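Local coordinates for DNA methyltransferase (Nicotiana tabacum, PDB 4ONQ), which probably transfers methyl groups from S-adenosyl-L-methionine to cytosine C5 in DNA through this catalytic domain, here bound to the cofactor analogue sinefungin, at residues S210-V213 / D214-A217; I198-T201 / D202-S206. The protein carries 5 engineered substitutions. One frame throughout, in Å; residues are numbered along the deposited sequence.

Interaction 1. Residues S210-V213 / D214-A217. With SFG (sinefungin), chain C.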
loop_
_atom_site.group_PDB
_atom_site.type_symbol
_atom_site.label_atom_id
_atom_site.label_comp_id
_atom_site.label_asym_id
_atom_site.label_seq_id
_atom_site.Cartn_x
_atom_site.Cartn_y
_atom_site.Cartn_z
ATOM N N SER A 210 -2.581 -4.203 2.434
ATOM C CA SER A 210 -1.477 -4.039 1.490
ATOM C C SER A 210 -1.007 -2.596 1.270
ATOM O O SER A 210 -1.582 -1.654 1.811
ATOM C CB SER A 210 -1.847 -4.666 0.147
ATOM O OG SER A 210 -0.781 -4.520 -0.767
ATOM N N PHE A 211 0.052 -2.434 0.477
ATOM C CA PHE A 211 0.478 -1.117 0.009
ATOM C C PHE A 211 -0.504 -0.637 -1.045
ATOM O O PHE A 211 -1.143 -1.448 -1.713
ATOM C CB PHE A 211 1.836 -1.200 -0.687
ATOM C CG PHE A 211 2.998 -1.377 0.233
ATOM C CD1 PHE A 211 3.015 -0.792 1.480
ATOM C CD2 PHE A 211 4.100 -2.117 -0.173
ATOM C CE1 PHE A 211 4.108 -0.948 2.316
ATOM C CE2 PHE A 211 5.191 -2.285 0.659
ATOM C CZ PHE A 211 5.194 -1.695 1.905
ATOM N N GLN A 212 -0.619 0.674 -1.214
ATOM C CA GLN A 212 -1.200 1.197 -2.440
ATOM C C GLN A 212 -0.031 1.295 -3.410
ATOM O O GLN A 212 0.904 2.057 -3.185
ATOM C CB GLN A 212 -1.850 2.560 -2.212
ATOM C CG GLN A 212 -2.923 2.922 -3.236
ATOM C CD GLN A 212 -2.355 3.207 -4.613
ATOM O OE1 GLN A 212 -1.323 3.861 -4.743
ATOM N NE2 GLN A 212 -3.028 2.713 -5.650
ATOM N N VAL A 213 -0.071 0.501 -4.475
ATOM C CA VAL A 213 1.076 0.347 -5.369
ATOM C C VAL A 213 1.544 1.621 -6.102
ATOM O O VAL A 213 2.745 1.829 -6.272
ATOM C CB VAL A 213 0.837 -0.814 -6.369
ATOM C CG1 VAL A 213 1.962 -0.906 -7.377
ATOM C CG2 VAL A 213 0.688 -2.135 -5.611
ATOM N N ASP A 214 0.614 2.473 -6.528
ATOM C CA ASP A 214 0.981 3.686 -7.268
ATOM C C ASP A 214 1.781 4.660 -6.390
ATOM O O ASP A 214 2.736 5.299 -6.849
ATOM C CB ASP A 214 -0.261 4.393 -7.833
ATOM C CG ASP A 214 -1.114 3.491 -8.717
ATOM O OD1 ASP A 214 -0.799 3.357 -9.917
ATOM O OD2 ASP A 214 -2.117 2.933 -8.218
ATOM N N THR A 215 1.381 4.757 -5.124
ATOM C CA THR A 215 2.030 5.623 -4.141
ATOM C C THR A 215 3.475 5.172 -3.894
ATOM O O THR A 215 4.453 5.935 -4.064
ATOM C CB THR A 215 1.244 5.588 -2.792
ATOM O OG1 THR A 215 -0.149 5.815 -3.037
ATOM C CG2 THR A 215 1.755 6.638 -1.819
ATOM N N VAL A 216 3.598 3.911 -3.499
ATOM C CA VAL A 216 4.894 3.314 -3.235
ATOM C C VAL A 216 5.806 3.411 -4.456
ATOM O O VAL A 216 6.987 3.725 -4.331
ATOM C CB VAL A 216 4.746 1.849 -2.818
ATOM C CG1 VAL A 216 6.114 1.203 -2.663
ATOM C CG2 VAL A 216 3.946 1.752 -1.531
ATOM N N ALA A 217 5.252 3.161 -5.636
ATOM C CA ALA A 217 6.042 3.203 -6.861
ATOM C C ALA A 217 6.524 4.617 -7.124
ATOM O O ALA A 217 7.642 4.819 -7.599
ATOM C CB ALA A 217 5.243 2.690 -8.040
HETATM N N SFG C . 3.172 -5.206 2.631
HETATM C CA SFG C . 2.029 -6.120 2.452
HETATM C C SFG C . 1.437 -5.819 1.077
HETATM O O SFG C . 1.868 -4.820 0.464
HETATM O OXT SFG C . 0.610 -6.647 0.639
HETATM C CB SFG C . 1.044 -5.896 3.613
HETATM C CG SFG C . 1.814 -6.391 4.835
HETATM C CD SFG C . 1.215 -6.312 6.255
HETATM N NE SFG C . 0.958 -4.938 6.695
HETATM C "C5'" SFG C . 2.307 -7.044 7.055
HETATM C "C4'" SFG C . 2.142 -8.436 6.390
HETATM O "O4'" SFG C . 2.582 -8.866 7.760
HETATM C "C3'" SFG C . 1.075 -9.522 6.431
HETATM O "O3'" SFG C . 1.415 -10.605 5.581
HETATM C "C2'" SFG C . 1.038 -9.912 7.856
HETATM O "O2'" SFG C . 0.264 -11.108 8.002
HETATM C "C1'" SFG C . 2.537 -10.300 7.775
HETATM N N9 SFG C . 2.998 -10.807 9.090
HETATM C C8 SFG C . 2.385 -10.857 10.261
HETATM N N7 SFG C . 3.232 -11.363 11.154
HETATM C C5 SFG C . 4.392 -11.608 10.543
HETATM C C6 SFG C . 5.551 -12.111 10.984
HETATM N N6 SFG C . 5.607 -12.445 12.270
HETATM N N1 SFG C . 6.612 -12.278 10.184
HETATM C C2 SFG C . 6.494 -11.911 8.843
HETATM N N3 SFG C . 5.272 -11.389 8.408
HETATM C C4 SFG C . 4.256 -11.225 9.273
#
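Q212 is the N-cap of helix 213-220, and its side chain turns back onto T215 and D214 in the first turn. The cap adjoins the sinefungin pocket of this class I-like methyltransferase domain. The amide oxygen is gripped twice: Q212 OE1 accepts from T215 N at 2.9 Å and from T215 OG1 at 2.8 Å. The other end of the amide donates, Q212 NE2 to D214 OD2 at 2.7 Å. That bond is nearly straight and uses the anti lone pair of the carboxylate. Amide and carboxylate lie almost coplanar, 12° apart. A bend at chi2 (-70°) folds the Q212 chain back over the helix start. Q212 NE2 also bonds L185 O, so the amide is fixed from several directions. Backbone bonds V216 N to Q212 O and A217 N to V213 O begin the helix.

The apolar contact joins F211 and V216. V216 CG2 lies 3.7 Å from F211 CG, off-centre in a CH-pi contact.

Sinefungin meets the residues before the cap. The nitrogen N of its amino-acid end sits over the centre of one face of the F211 ring, 4.0 Å above the plane. F211 N donates to the ligand carboxylate oxygen O at 3.0 Å.

Interaction 2. Residues I198-T201 / D202-S206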
loop_
_atom_site.group_PDB
_atom_site.type_symbol
_atom_site.label_atom_id
_atom_site.label_comp_id
_atom_site.label_asym_id
_atom_site.label_seq_id
_atom_site.Cartn_x
_atom_site.Cartn_y
_atom_site.Cartn_z
ATOM N N ILE A 198 -7.042 -19.491 -1.756
ATOM C CA ILE A 198 -7.370 -18.391 -0.856
ATOM C C ILE A 198 -8.879 -18.127 -0.850
ATOM O O ILE A 198 -9.526 -18.151 -1.896
ATOM C CB ILE A 198 -6.585 -17.108 -1.220
ATOM C CG1 ILE A 198 -6.807 -16.025 -0.159
ATOM C CG2 ILE A 198 -6.957 -16.623 -2.613
ATOM C CD1 ILE A 198 -6.137 -14.706 -0.469
ATOM N N SER A 199 -9.449 -17.912 0.328
ATOM C CA SER A 199 -10.870 -17.615 0.411
ATOM C C SER A 199 -11.144 -16.147 0.136
ATOM O O SER A 199 -10.236 -15.303 0.140
ATOM C CB SER A 199 -11.430 -17.976 1.780
ATOM O OG SER A 199 -10.961 -17.064 2.751
ATOM N N ARG A 200 -12.415 -15.858 -0.089
ATOM C CA ARG A 200 -12.887 -14.508 -0.359
ATOM C C ARG A 200 -12.550 -13.553 0.794
ATOM O O ARG A 200 -11.960 -12.478 0.586
ATOM C CB ARG A 200 -14.397 -14.557 -0.627
ATOM C CG ARG A 200 -15.106 -13.214 -0.611
ATOM C CD ARG A 200 -16.577 -13.428 -0.939
ATOM N NE ARG A 200 -17.417 -12.273 -0.622
ATOM C CZ ARG A 200 -17.670 -11.276 -1.461
ATOM N NH1 ARG A 200 -17.151 -11.294 -2.677
ATOM N NH2 ARG A 200 -18.443 -10.265 -1.080
ATOM N N THR A 201 -12.899 -13.957 2.015
ATOM C CA THR A 201 -12.655 -13.103 3.185
ATOM C C THR A 201 -11.163 -12.862 3.386
ATOM O O THR A 201 -10.746 -11.778 3.797
ATOM C CB THR A 201 -13.312 -13.646 4.498
ATOM O OG1 THR A 201 -12.394 -14.507 5.185
ATOM C CG2 THR A 201 -14.596 -14.392 4.187
ATOM N N ASP A 202 -10.360 -13.871 3.059
ATOM C CA ASP A 202 -8.908 -13.729 3.105
ATOM C C ASP A 202 -8.380 -12.854 1.970
ATOM O O ASP A 202 -7.352 -12.197 2.120
ATOM C CB ASP A 202 -8.218 -15.095 3.079
ATOM C CG ASP A 202 -7.942 -15.637 4.464
ATOM O OD1 ASP A 202 -7.924 -14.837 5.421
ATOM O OD2 ASP A 202 -7.733 -16.862 4.596
ATOM N N ARG A 203 -9.063 -12.866 0.829
ATOM C CA ARG A 203 -8.725 -11.944 -0.249
ATOM C C ARG A 203 -8.841 -10.531 0.307
ATOM O O ARG A 203 -7.925 -9.714 0.174
ATOM C CB ARG A 203 -9.686 -12.098 -1.428
ATOM C CG ARG A 203 -9.458 -13.293 -2.330
ATOM C CD ARG A 203 -9.246 -12.787 -3.749
ATOM N NE ARG A 203 -10.353 -13.027 -4.664
ATOM C CZ ARG A 203 -10.477 -12.416 -5.839
ATOM N NH1 ARG A 203 -11.516 -12.686 -6.626
ATOM N NH2 ARG A 203 -9.566 -11.524 -6.219
ATOM N N TYR A 204 -9.969 -10.251 0.956
ATOM C CA TYR A 204 -10.179 -8.929 1.547
ATOM C C TYR A 204 -9.172 -8.606 2.639
ATOM O O TYR A 204 -8.713 -7.479 2.735
ATOM C CB TYR A 204 -11.577 -8.795 2.126
ATOM C CG TYR A 204 -12.673 -8.651 1.106
ATOM C CD1 TYR A 204 -13.646 -9.631 0.977
ATOM C CD2 TYR A 204 -12.745 -7.528 0.277
ATOM C CE1 TYR A 204 -14.665 -9.503 0.058
ATOM C CE2 TYR A 204 -13.760 -7.393 -0.656
ATOM C CZ TYR A 204 -14.718 -8.388 -0.756
ATOM O OH TYR A 204 -15.750 -8.287 -1.653
ATOM N N LYS A 205 -8.805 -9.564 3.434
ATOM C CA LYS A 205 -7.846 -9.319 4.450
ATOM C C LYS A 205 -6.462 -9.045 3.919
ATOM O O LYS A 205 -5.795 -8.191 4.392
ATOM C CB LYS A 205 -7.856 -10.482 5.404
ATOM C CG LYS A 205 -6.907 -10.363 6.545
ATOM C CD LYS A 205 -6.816 -11.643 7.336
ATOM C CE LYS A 205 -6.059 -11.496 8.642
ATOM N NZ LYS A 205 -4.599 -11.656 8.540
ATOM N N SER A 206 -6.041 -9.760 2.908
ATOM C CA SER A 206 -4.727 -9.525 2.318
ATOM C C SER A 206 -4.665 -8.214 1.529
ATOM O O SER A 206 -3.639 -7.529 1.529
ATOM C CB SER A 206 -4.307 -10.705 1.434
ATOM O OG SER A 206 -4.027 -11.857 2.219
HETATM O O HOH W 1 -8.006 -18.645 2.836
#
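S199 O accepts from R203 N at 2.8 Å, the first of four successive i to i+4 bonds that start helix 200-208. R200 O takes Y204 N at 3.0 Å, T201 O takes K205 N, and D202 O takes S206 N. The chain is continuous from I198 to S206, so the contact is local, running from the residues at the helix start to the turn that follows.

S199 is the N-cap. Its OG accepts from D202 N at 3.3 Å, a rather long bond. With chi1 at 72°, OG stands between the backbone N and the carbonyl carbon, which turns it toward the first turn. D202 takes part through a water, which accepts from S199 N and donates to D202 OD2.

I198 precedes the cap and lies against the helix. Its CG1 packs on D202 CB at 3.7 Å, and its CD1 reaches the backbone of R203. I198 also touches V265 and I269 of helix 264-276.

R200 and Y204 run side by side in the same direction. The extended R200 chain carries its guanidinium along the ring, with the two planes at 90°. Y204 CE1 lies 3.8 Å above the guanidinium plane, over its centre, and R200 NE lies in the ring plane at the edge. The ring therefore turns its edge to the guanidinium face. The polar ends bond outside the pair: R200 NH1 forms a salt bridge with E178, and Y204 OH bonds L177 O. R203 NH2 forms a salt bridge with E183. Without the tyrosine ring of Y204, as with an alanine here, L177 O would probably lose this donor and the R200 guanidinium face the ring edge beside it.

This is a serine N-cap with a hydrophobic residue before it, opening a helix of the methyltransferase domain.

How the interactions relate
Both contacts are helix starts, on the consecutive helices 200-208 and 213-220. Interaction 2 comes first in the chain, and their centres are about 19 Å apart. Interaction 1 is core: all its touching residues are buried, and S210 and F211 line the ligand pocket. Interaction 2 is only partly buried; its centre lies about 16 Å from that of the chain. The caps differ as well. Buried Q212 uses a long amide, whereas S199 uses a short hydroxyl and a water joins its backbone to D202. Both mix packing with polar ties outward. Interaction 2 has salt bridges to E178 and E183; interaction 1 has neutral bonds to L185 O and S70 OG, besides a weak, long D214-R249 ion pair.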